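Local atomic coordinates of diketoreductase (Acinetobacter baylyi, PDB entry 4E12), a protein that reduces dicarbonyl compounds with NADH and probably also interconverts (3S)-3-hydroxyacyl-CoA and 3-oxoacyl-CoA in fatty acid beta-oxidation. Residues 163-166 / 167-171; 261-265 / 266-270; 220-223 / 224-228; 212-215 / 216-219; 204-207 / 208-212. All blocks are in the same frame, centred on the assembly; numbering follows the deposited sequence.

Contact 1: residues 163-166 / 167-171; sequences DPEV and YQQVV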
# COMPACT_ATOMS: atom_id res chain seq x y z
N ASP A 163 -8.05 28.02 14.95
CA ASP A 163 -8.68 27.90 16.26
C ASP A 163 -9.13 26.46 16.49
O ASP A 163 -9.94 25.92 15.73
CB ASP A 163 -9.87 28.86 16.34
CG ASP A 163 -10.59 28.83 17.69
OD1 ASP A 163 -10.40 27.87 18.47
OD2 ASP A 163 -11.36 29.77 17.97
N PRO A 164 -8.63 25.82 17.56
CA PRO A 164 -8.99 24.44 17.88
C PRO A 164 -10.49 24.21 17.93
O PRO A 164 -10.98 23.15 17.55
CB PRO A 164 -8.37 24.22 19.26
CG PRO A 164 -7.24 25.18 19.30
CD PRO A 164 -7.71 26.39 18.56
N GLU A 165 -11.22 25.21 18.42
CA GLU A 165 -12.67 25.13 18.53
C GLU A 165 -13.32 25.07 17.14
O GLU A 165 -14.32 24.37 16.94
CB GLU A 165 -13.21 26.33 19.32
CG GLU A 165 -14.73 26.50 19.27
CD GLU A 165 -15.49 25.30 19.78
OE1 GLU A 165 -14.86 24.28 20.14
OE2 GLU A 165 -16.74 25.36 19.80
N VAL A 166 -12.76 25.83 16.21
CA VAL A 166 -13.17 25.83 14.82
C VAL A 166 -12.87 24.46 14.22
O VAL A 166 -13.73 23.85 13.59
CB VAL A 166 -12.42 26.92 14.02
CG1 VAL A 166 -12.62 26.72 12.52
CG2 VAL A 166 -12.93 28.28 14.42
N TYR A 167 -11.65 23.99 14.45
CA TYR A 167 -11.24 22.67 13.98
C TYR A 167 -12.24 21.61 14.44
O TYR A 167 -12.71 20.82 13.63
CB TYR A 167 -9.85 22.34 14.52
CG TYR A 167 -9.22 21.07 14.01
CD1 TYR A 167 -8.17 21.11 13.09
CD2 TYR A 167 -9.67 19.82 14.44
CE1 TYR A 167 -7.58 19.94 12.61
CE2 TYR A 167 -9.07 18.63 13.96
CZ TYR A 167 -8.03 18.70 13.05
OH TYR A 167 -7.44 17.55 12.57
N GLN A 168 -12.59 21.61 15.72
CA GLN A 168 -13.53 20.61 16.22
C GLN A 168 -14.93 20.79 15.61
O GLN A 168 -15.63 19.80 15.37
CB GLN A 168 -13.61 20.61 17.75
CG GLN A 168 -14.53 19.53 18.29
CD GLN A 168 -14.01 18.11 18.08
OE1 GLN A 168 -12.84 17.91 17.72
NE2 GLN A 168 -14.87 17.13 18.29
N GLN A 169 -15.34 22.02 15.36
CA GLN A 169 -16.64 22.24 14.73
C GLN A 169 -16.65 21.64 13.32
O GLN A 169 -17.64 21.03 12.91
CB GLN A 169 -17.03 23.72 14.70
CG GLN A 169 -17.10 24.36 16.07
CD GLN A 169 -17.54 25.80 16.03
OE1 GLN A 169 -17.96 26.31 14.99
NE2 GLN A 169 -17.45 26.49 17.17
N VAL A 170 -15.56 21.82 12.58
CA VAL A 170 -15.46 21.22 11.24
C VAL A 170 -15.46 19.69 11.35
O VAL A 170 -16.09 19.01 10.54
CB VAL A 170 -14.21 21.73 10.47
CG1 VAL A 170 -14.05 20.97 9.16
CG2 VAL A 170 -14.37 23.22 10.16
N VAL A 171 -14.75 19.16 12.34
CA VAL A 171 -14.77 17.72 12.56
C VAL A 171 -16.19 17.25 12.80
O VAL A 171 -16.61 16.24 12.24
CB VAL A 171 -13.87 17.26 13.73
CG1 VAL A 171 -14.12 15.79 14.03
CG2 VAL A 171 -12.41 17.46 13.36
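E165 and Q169, one turn apart on helix 164-176, meet through their polar ends: Q169 NE2 donates to E165 OE2 at 2.9 Å, almost straight at the hydrogen (168°). The donor lies above the carboxylate plane, whereas OE2 falls close to the plane of the amide, the two flat groups standing nearly perpendicular. A bend at chi2 (58°) turns the E165 carboxylate along the helix toward its partner, although this side chain is poorly ordered. Among backbone bonds, Y167 N reaches D163 O at 2.9 Å and V170 N reaches V166 O at 2.9 Å, with Q168 and Q169 bonded in the same way to P164 and E165. D163 is the N-cap, and its OD1 takes the amide of E165 at 2.8 Å. P164 suits the first turn, where its lack of an N-H costs no helical bond. The apolar side is built from V166 and V170, whose branched chains rest on I116 of strand 116-119, and V170 also touches L140 and L142. Y167 instead sends its hydroxyl to L184 O, beyond strand 180-183, in the beta-alpha-beta unit where this helix links strand 153-158 to strand 180-183. The chemistry is thus divided: valines bind the helix to the Rossmann-type sheet, the amide-carboxylate bond links successive turns on the more exposed side, and the negative D163 sits where the helix start would probably stabilise its charge.

Contact 2: residues 261-265 / 266-270; sequences YLKEN and YIDKG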
# COMPACT_ATOMS: atom_id res chain seq x y z
N TYR A 261 5.91 6.38 -20.28
CA TYR A 261 5.50 4.99 -20.53
C TYR A 261 3.99 4.92 -20.70
O TYR A 261 3.47 4.25 -21.60
CB TYR A 261 5.94 4.09 -19.36
CG TYR A 261 5.59 2.64 -19.52
CD1 TYR A 261 6.50 1.74 -20.09
CD2 TYR A 261 4.35 2.15 -19.11
CE1 TYR A 261 6.17 0.39 -20.24
CE2 TYR A 261 4.02 0.80 -19.26
CZ TYR A 261 4.93 -0.07 -19.82
OH TYR A 261 4.59 -1.40 -19.96
N LEU A 262 3.29 5.63 -19.83
CA LEU A 262 1.84 5.70 -19.90
C LEU A 262 1.43 6.39 -21.18
O LEU A 262 0.52 5.94 -21.88
CB LEU A 262 1.30 6.51 -18.72
CG LEU A 262 1.33 5.93 -17.32
CD1 LEU A 262 0.76 6.97 -16.37
CD2 LEU A 262 0.49 4.67 -17.29
N LYS A 263 2.13 7.48 -21.49
CA LYS A 263 1.77 8.29 -22.65
C LYS A 263 1.85 7.45 -23.92
O LYS A 263 0.89 7.39 -24.69
CB LYS A 263 2.68 9.52 -22.73
CG LYS A 263 2.33 10.57 -23.79
CD LYS A 263 0.96 11.18 -23.55
CE LYS A 263 0.77 12.47 -24.32
NZ LYS A 263 0.92 12.33 -25.80
N GLU A 264 2.98 6.78 -24.11
CA GLU A 264 3.22 5.96 -25.29
C GLU A 264 2.33 4.74 -25.33
O GLU A 264 1.74 4.44 -26.37
CB GLU A 264 4.68 5.51 -25.35
CG GLU A 264 4.97 4.56 -26.51
CD GLU A 264 6.41 4.06 -26.53
OE1 GLU A 264 7.22 4.57 -25.73
OE2 GLU A 264 6.72 3.16 -27.33
N ASN A 265 2.22 4.04 -24.20
CA ASN A 265 1.56 2.75 -24.18
C ASN A 265 0.07 2.79 -23.86
O ASN A 265 -0.63 1.82 -24.15
CB ASN A 265 2.27 1.82 -23.21
CG ASN A 265 3.67 1.53 -23.64
OD1 ASN A 265 3.88 1.01 -24.74
ND2 ASN A 265 4.64 1.90 -22.82
N TYR A 266 -0.42 3.87 -23.27
CA TYR A 266 -1.82 3.89 -22.88
C TYR A 266 -2.56 5.12 -23.35
O TYR A 266 -3.48 5.01 -24.16
CB TYR A 266 -1.96 3.70 -21.36
CG TYR A 266 -1.45 2.35 -20.94
CD1 TYR A 266 -0.10 2.15 -20.67
CD2 TYR A 266 -2.32 1.26 -20.81
CE1 TYR A 266 0.39 0.90 -20.30
CE2 TYR A 266 -1.85 0.01 -20.43
CZ TYR A 266 -0.50 -0.16 -20.17
OH TYR A 266 -0.04 -1.39 -19.80
N ILE A 267 -2.14 6.28 -22.88
CA ILE A 267 -2.79 7.53 -23.26
C ILE A 267 -2.90 7.65 -24.79
O ILE A 267 -3.94 8.04 -25.32
CB ILE A 267 -2.02 8.76 -22.72
CG1 ILE A 267 -1.76 8.65 -21.21
CG2 ILE A 267 -2.78 10.04 -23.03
CD1 ILE A 267 -3.00 8.38 -20.41
N ASP A 268 -1.83 7.31 -25.51
CA ASP A 268 -1.83 7.48 -26.96
C ASP A 268 -2.71 6.46 -27.66
O ASP A 268 -3.01 6.60 -28.85
CB ASP A 268 -0.41 7.43 -27.56
CG ASP A 268 0.38 8.71 -27.30
OD1 ASP A 268 -0.16 9.65 -26.70
OD2 ASP A 268 1.55 8.78 -27.72
N LYS A 269 -3.13 5.44 -26.93
CA LYS A 269 -4.01 4.42 -27.49
C LYS A 269 -5.45 4.55 -27.00
O LYS A 269 -6.26 3.65 -27.23
CB LYS A 269 -3.48 3.03 -27.16
CG LYS A 269 -2.10 2.76 -27.74
CD LYS A 269 -1.70 1.32 -27.53
CE LYS A 269 -0.36 1.01 -28.19
NZ LYS A 269 0.02 -0.41 -28.01
N GLY A 270 -5.77 5.65 -26.33
CA GLY A 270 -7.08 5.79 -25.74
C GLY A 270 -7.40 4.76 -24.66
O GLY A 270 -8.56 4.46 -24.40
O HOH W 1 2.27 -2.56 -19.36
O HOH W 2 2.58 -0.08 -27.17
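The C-terminal end of helix 253-267 widens into a pi-type turn, in which K263 O accepts from D268 N at 2.8 Å, and finishes in a Schellman motif with G270, at positive phi, as its C-prime residue. L262 O is gripped twice, by Y266 N at 2.7 Å and by I267 N at 2.9 Å, the two donors arriving from opposite faces of the carbonyl plane. Alongside, K263 NZ forms a salt bridge at 3.0 Å with D268 OD1, which offers its syn lone pair. Bends at chi2 (62°) and chi4 (59°) let the long lysine curl forward along the helix to the aspartate, its CD passing I267 CB on the way. The aromatic pair lies on another side: Y261 CE2 comes to the edge of the Y266 ring, 3.8 Å from CE1, and one water joins the two hydroxyls, 2.7 Å from Y261 OH and 2.6 Å from Y266 OH. N265 places ND2 over the centre of the Y261 ring, while a second water links its OD1 to K269 NZ. Tyrosines suit this border because their rings pack while their hydroxyls meet water. Inward, L262 lies against A244 and I267 against L241 of helix 241-249; Y266 also touches L241 and meets the ring of F280, and Y261 packs on L208 of helix 193-209.

Contact 3: residues 220-223 / 224-228; sequences KTWR and IGTGA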
# COMPACT_ATOMS: atom_id res chain seq x y z
N LYS A 220 -0.71 -9.06 -8.33
CA LYS A 220 -1.00 -10.27 -7.56
C LYS A 220 -0.08 -10.35 -6.33
O LYS A 220 -0.49 -10.78 -5.24
CB LYS A 220 -0.97 -11.56 -8.41
CG LYS A 220 0.38 -12.01 -8.94
CD LYS A 220 0.23 -13.31 -9.75
CE LYS A 220 1.55 -13.73 -10.38
NZ LYS A 220 1.41 -14.95 -11.22
N THR A 221 1.16 -9.89 -6.48
CA THR A 221 2.05 -9.85 -5.34
C THR A 221 1.46 -9.01 -4.22
O THR A 221 1.49 -9.41 -3.06
CB THR A 221 3.41 -9.26 -5.70
OG1 THR A 221 4.02 -10.05 -6.73
CG2 THR A 221 4.31 -9.25 -4.48
N TRP A 222 0.94 -7.83 -4.55
CA TRP A 222 0.36 -6.96 -3.53
C TRP A 222 -0.88 -7.56 -2.90
O TRP A 222 -1.06 -7.49 -1.68
CB TRP A 222 0.03 -5.58 -4.10
CG TRP A 222 -0.34 -4.58 -3.06
CD1 TRP A 222 -1.56 -3.98 -2.90
CD2 TRP A 222 0.51 -4.02 -2.03
NE1 TRP A 222 -1.52 -3.09 -1.87
CE2 TRP A 222 -0.27 -3.09 -1.32
CE3 TRP A 222 1.85 -4.23 -1.66
CZ2 TRP A 222 0.26 -2.34 -0.24
CZ3 TRP A 222 2.36 -3.50 -0.61
CH2 TRP A 222 1.57 -2.56 0.09
N ARG A 223 -1.75 -8.15 -3.73
CA ARG A 223 -2.99 -8.71 -3.22
C ARG A 223 -2.71 -9.88 -2.29
O ARG A 223 -3.29 -9.97 -1.20
CB ARG A 223 -3.91 -9.11 -4.36
CG ARG A 223 -4.39 -7.93 -5.20
CD ARG A 223 -5.58 -8.34 -6.05
NE ARG A 223 -5.29 -9.56 -6.79
CZ ARG A 223 -4.84 -9.62 -8.04
NH1 ARG A 223 -4.62 -8.50 -8.72
NH2 ARG A 223 -4.62 -10.80 -8.61
N ILE A 224 -1.81 -10.76 -2.70
CA ILE A 224 -1.46 -11.93 -1.91
C ILE A 224 -0.65 -11.56 -0.68
O ILE A 224 -0.88 -12.09 0.41
CB ILE A 224 -0.68 -12.95 -2.75
CG1 ILE A 224 -1.57 -13.48 -3.88
CG2 ILE A 224 -0.15 -14.08 -1.88
CD1 ILE A 224 -0.92 -14.52 -4.75
N GLY A 225 0.28 -10.63 -0.86
CA GLY A 225 1.19 -10.28 0.22
C GLY A 225 0.59 -9.44 1.32
O GLY A 225 1.05 -9.49 2.46
N THR A 226 -0.44 -8.66 1.00
CA THR A 226 -1.03 -7.78 2.02
C THR A 226 -2.52 -8.05 2.21
O THR A 226 -3.14 -7.47 3.11
CB THR A 226 -0.86 -6.29 1.65
OG1 THR A 226 -1.63 -6.01 0.46
CG2 THR A 226 0.60 -5.98 1.38
N GLY A 227 -3.09 -8.89 1.36
CA GLY A 227 -4.52 -9.10 1.42
C GLY A 227 -5.35 -8.00 0.82
O GLY A 227 -6.59 -8.08 0.83
N ALA A 228 -4.71 -6.95 0.30
CA ALA A 228 -5.43 -5.86 -0.34
C ALA A 228 -6.27 -6.42 -1.50
O ALA A 228 -5.86 -7.37 -2.16
CB ALA A 228 -4.47 -4.78 -0.84
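T226 lies against W222 and makes the tight part of this contact. Its CG2 sits over the six-membered ring, 3.6 Å from the centroid and only 9° off the normal, a CH-pi contact over the face. A chi1 of 65° sets OG1 between the backbone N and the carbonyl carbon, from where the hydroxyl donates to W222 O at 2.7 Å. T226 N bonds the same oxygen at 3.0 Å from the opposite face of its plane, so W222 O is held twice. OG1 also accepts from A228 N at 3.2 Å, closing an ST turn. A228 CB completes the packing, 3.6 Å from W222 NE1; a small methyl fits beside the indole. The tryptophan also packs on L200 of the second subunit.

The other side is looser. K220 runs out fully extended and packs on P181 of the second subunit, as I224 does on T153 there. R223 lays CG 3.4 Å from A228 O, but its charged end turns elsewhere, NH1 forming a salt bridge with E234. G225 suits its place because T221 O lies where a side chain would begin, and G227 accepts a positive phi (77°) easily, its amide making a weak bond to R223 O. A positive-phi glycine just after the last turn is characteristic of a helix C-terminus; here an ST turn and a carbonyl that accepts two hydrogen bonds accompany it, closing helix 215-226 at the interface with the second subunit.

Contact 4: residues 212-215 / 216-219; sequences IADP and ETID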
# COMPACT_ATOMS: atom_id res chain seq x y z
N ILE A 212 11.21 -4.94 -14.31
CA ILE A 212 11.38 -5.97 -13.29
C ILE A 212 10.26 -7.01 -13.38
O ILE A 212 10.53 -8.21 -13.30
CB ILE A 212 11.35 -5.37 -11.86
CG1 ILE A 212 12.34 -4.21 -11.73
CG2 ILE A 212 11.64 -6.45 -10.82
CD1 ILE A 212 13.78 -4.57 -12.04
N ALA A 213 9.02 -6.56 -13.55
CA ALA A 213 7.86 -7.45 -13.53
C ALA A 213 6.72 -6.83 -14.33
O ALA A 213 6.71 -5.61 -14.55
CB ALA A 213 7.41 -7.67 -12.09
N ASP A 214 5.77 -7.64 -14.78
CA ASP A 214 4.64 -7.07 -15.54
C ASP A 214 3.57 -6.60 -14.55
O ASP A 214 3.64 -6.92 -13.36
CB ASP A 214 4.11 -8.06 -16.58
CG ASP A 214 3.57 -9.33 -15.96
OD1 ASP A 214 3.52 -10.36 -16.66
OD2 ASP A 214 3.19 -9.30 -14.78
N PRO A 215 2.57 -5.81 -15.01
CA PRO A 215 1.53 -5.33 -14.08
C PRO A 215 0.77 -6.40 -13.32
O PRO A 215 0.49 -6.25 -12.13
CB PRO A 215 0.57 -4.54 -14.97
CG PRO A 215 1.40 -4.10 -16.09
CD PRO A 215 2.37 -5.25 -16.35
N GLU A 216 0.40 -7.47 -14.02
CA GLU A 216 -0.33 -8.57 -13.40
C GLU A 216 0.48 -9.17 -12.26
O GLU A 216 -0.06 -9.48 -11.20
CB GLU A 216 -0.66 -9.64 -14.46
CG GLU A 216 -1.59 -9.17 -15.58
CD GLU A 216 -0.94 -8.22 -16.60
OE1 GLU A 216 0.30 -8.00 -16.55
OE2 GLU A 216 -1.68 -7.68 -17.46
N THR A 217 1.79 -9.32 -12.47
CA THR A 217 2.62 -9.92 -11.45
C THR A 217 2.75 -8.99 -10.24
O THR A 217 2.72 -9.43 -9.08
CB THR A 217 4.01 -10.21 -12.03
OG1 THR A 217 3.86 -11.14 -13.10
CG2 THR A 217 4.92 -10.80 -10.99
N ILE A 218 2.90 -7.71 -10.50
CA ILE A 218 3.06 -6.73 -9.42
C ILE A 218 1.77 -6.69 -8.60
O ILE A 218 1.80 -6.73 -7.36
CB ILE A 218 3.43 -5.36 -10.02
CG1 ILE A 218 4.76 -5.50 -10.78
CG2 ILE A 218 3.49 -4.29 -8.94
CD1 ILE A 218 5.19 -4.27 -11.56
N ASP A 219 0.63 -6.65 -9.29
CA ASP A 219 -0.65 -6.61 -8.59
C ASP A 219 -0.92 -7.87 -7.77
O ASP A 219 -1.35 -7.75 -6.62
CB ASP A 219 -1.82 -6.34 -9.55
CG ASP A 219 -1.88 -4.89 -10.01
OD1 ASP A 219 -1.06 -4.07 -9.55
OD2 ASP A 219 -2.77 -4.57 -10.82
O HOH W 3 6.56 -10.38 -14.44
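D214 meets T217 at the start of helix 215-226 as its N-cap. From CB, which lies 3.8 Å from E216 OE1, the chain turns at a chi1 of 62°, carrying the carboxylate over the first helical turn; CG stands 3.4 Å from T217 OG1. OD1 points off, with the same hydroxyl as its nearest neighbour. OD2 does the capping: T217 N donates to it at 2.7 Å, nearly along the C-O line, and T217 OG1 at 2.6 Å from above the carboxylate plane. Two donors on one oxygen hold the group firmly. A water bridges D214 N and T217 OG1, joining the cap and the third helical residue through solvent. E216 OE1 comes within 3.6 Å of D214 OD2, a like-charge approach that the helix-start amides probably soften. Beneath the cap, A213 CB touches I218 CG1 at 3.7 Å, the pairing of a hydrophobic staple, and P215 fits the first turn, needing no amide hydrogen. I218 packs on A204 and L207 of helix 193-209, P215 on L208 there and on F233 of helix 232-239, while T217 and I218 meet I182 and L196 of the second subunit.

Contact 5: residues 204-207 / 208-212; sequences AAEL and LVDGI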
# COMPACT_ATOMS: atom_id res chain seq x y z
N ALA A 204 5.44 0.73 -7.59
CA ALA A 204 4.96 -0.20 -8.62
C ALA A 204 5.40 0.27 -10.02
O ALA A 204 5.82 -0.53 -10.87
CB ALA A 204 3.43 -0.30 -8.56
N ALA A 205 5.28 1.56 -10.26
CA ALA A 205 5.60 2.12 -11.56
C ALA A 205 7.08 1.91 -11.89
O ALA A 205 7.43 1.56 -13.02
CB ALA A 205 5.22 3.58 -11.63
N GLU A 206 7.95 2.13 -10.91
CA GLU A 206 9.38 1.86 -11.08
C GLU A 206 9.65 0.40 -11.45
O GLU A 206 10.43 0.12 -12.36
CB GLU A 206 10.15 2.22 -9.80
CG GLU A 206 11.65 1.92 -9.87
CD GLU A 206 11.99 0.43 -9.71
OE1 GLU A 206 13.02 -0.01 -10.27
OE2 GLU A 206 11.26 -0.29 -9.01
N LEU A 207 9.02 -0.53 -10.74
CA LEU A 207 9.16 -1.95 -11.10
C LEU A 207 8.71 -2.19 -12.54
O LEU A 207 9.31 -3.00 -13.25
CB LEU A 207 8.30 -2.84 -10.20
CG LEU A 207 8.59 -2.87 -8.71
CD1 LEU A 207 7.52 -3.73 -8.02
CD2 LEU A 207 9.99 -3.44 -8.50
N LEU A 208 7.64 -1.53 -12.97
CA LEU A 208 7.17 -1.76 -14.33
C LEU A 208 8.15 -1.13 -15.31
O LEU A 208 8.61 -1.79 -16.26
CB LEU A 208 5.79 -1.15 -14.57
CG LEU A 208 5.21 -1.30 -15.99
CD1 LEU A 208 5.11 -2.76 -16.42
CD2 LEU A 208 3.85 -0.61 -16.05
N VAL A 209 8.44 0.14 -15.09
CA VAL A 209 9.27 0.91 -16.01
C VAL A 209 10.70 0.39 -16.12
O VAL A 209 11.34 0.54 -17.17
CB VAL A 209 9.29 2.39 -15.64
CG1 VAL A 209 10.26 3.14 -16.52
CG2 VAL A 209 7.91 2.98 -15.84
N ASP A 210 11.21 -0.21 -15.06
CA ASP A 210 12.57 -0.74 -15.11
C ASP A 210 12.61 -2.18 -15.59
O ASP A 210 13.66 -2.82 -15.56
CB ASP A 210 13.29 -0.62 -13.77
CG ASP A 210 13.63 0.83 -13.41
OD1 ASP A 210 13.72 1.70 -14.30
OD2 ASP A 210 13.83 1.11 -12.21
N GLY A 211 11.46 -2.69 -16.03
CA GLY A 211 11.39 -4.03 -16.57
C GLY A 211 11.54 -5.17 -15.57
O GLY A 211 11.96 -6.26 -15.96
N ILE A 212 11.21 -4.94 -14.31
CA ILE A 212 11.38 -5.97 -13.29
C ILE A 212 10.26 -7.01 -13.38
O ILE A 212 10.53 -8.21 -13.30
CB ILE A 212 11.35 -5.37 -11.86
CG1 ILE A 212 12.34 -4.21 -11.73
CG2 ILE A 212 11.64 -6.45 -10.82
CD1 ILE A 212 13.78 -4.57 -12.04
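The carboxylates of E206 and D210 come together with their planes 67° apart, their side chains crossing nearly at right angles, at the Schellman-type end of helix 193-209. The nearest oxygens are modelled too close to be trusted, so their mutual chemistry stays doubtful; D210 OD1, by contrast, has a salt bridge to K254. On the backbone, D210 N bonds E206 O at 2.8 Å.

G211, the C-prime residue of the Schellman motif, adopts a positive phi (71°) that its lack of a side chain makes easy, and its amide bonds L208 O at 3.0 Å. One residue on, I212 N returns to L207 O at 2.9 Å. This pair of bonds satisfies carbonyls that the stopping helix would otherwise leave without their usual donors. Before the ending the helix is regular, V209 N reaching A205 O at 2.7 Å.

The residue types match their surroundings. A204 is small where helices 215-226 and 232-239 come near, and L208 packs on F233 of helix 232-239. V209 packs on E257 and F258 of helix 253-267. L207 and I212 also meet the second subunit, on L196 and E187 respectively. As is usual in Schellman motifs, the residue after the glycine folds back on the helix: I212 CG1 packs against L207 CD2 at 4.1 Å.

In the fold
Contact 1 stands apart in the NAD-binding domain, its centre about 44 Å from that of contact 2, and joins a helix to the sheet; the other four belong to the all-helical C-terminal region. Contacts 4 and 5 share I212 and seat helix 193-209 against helix 215-226, whose far end is contact 3. Contacts 1, 3, 4 and 5 are partly buried, but only 3, 4 and 5 meet the second subunit, mostly by packing. Contact 2 is a surface contact, richer in water and charge, yet touches contact 5. Contacts 1 and 4 cap helix starts with aspartates; contacts 2 and 5 finish helices with Schellman motifs, while contact 3 ends with an ST turn.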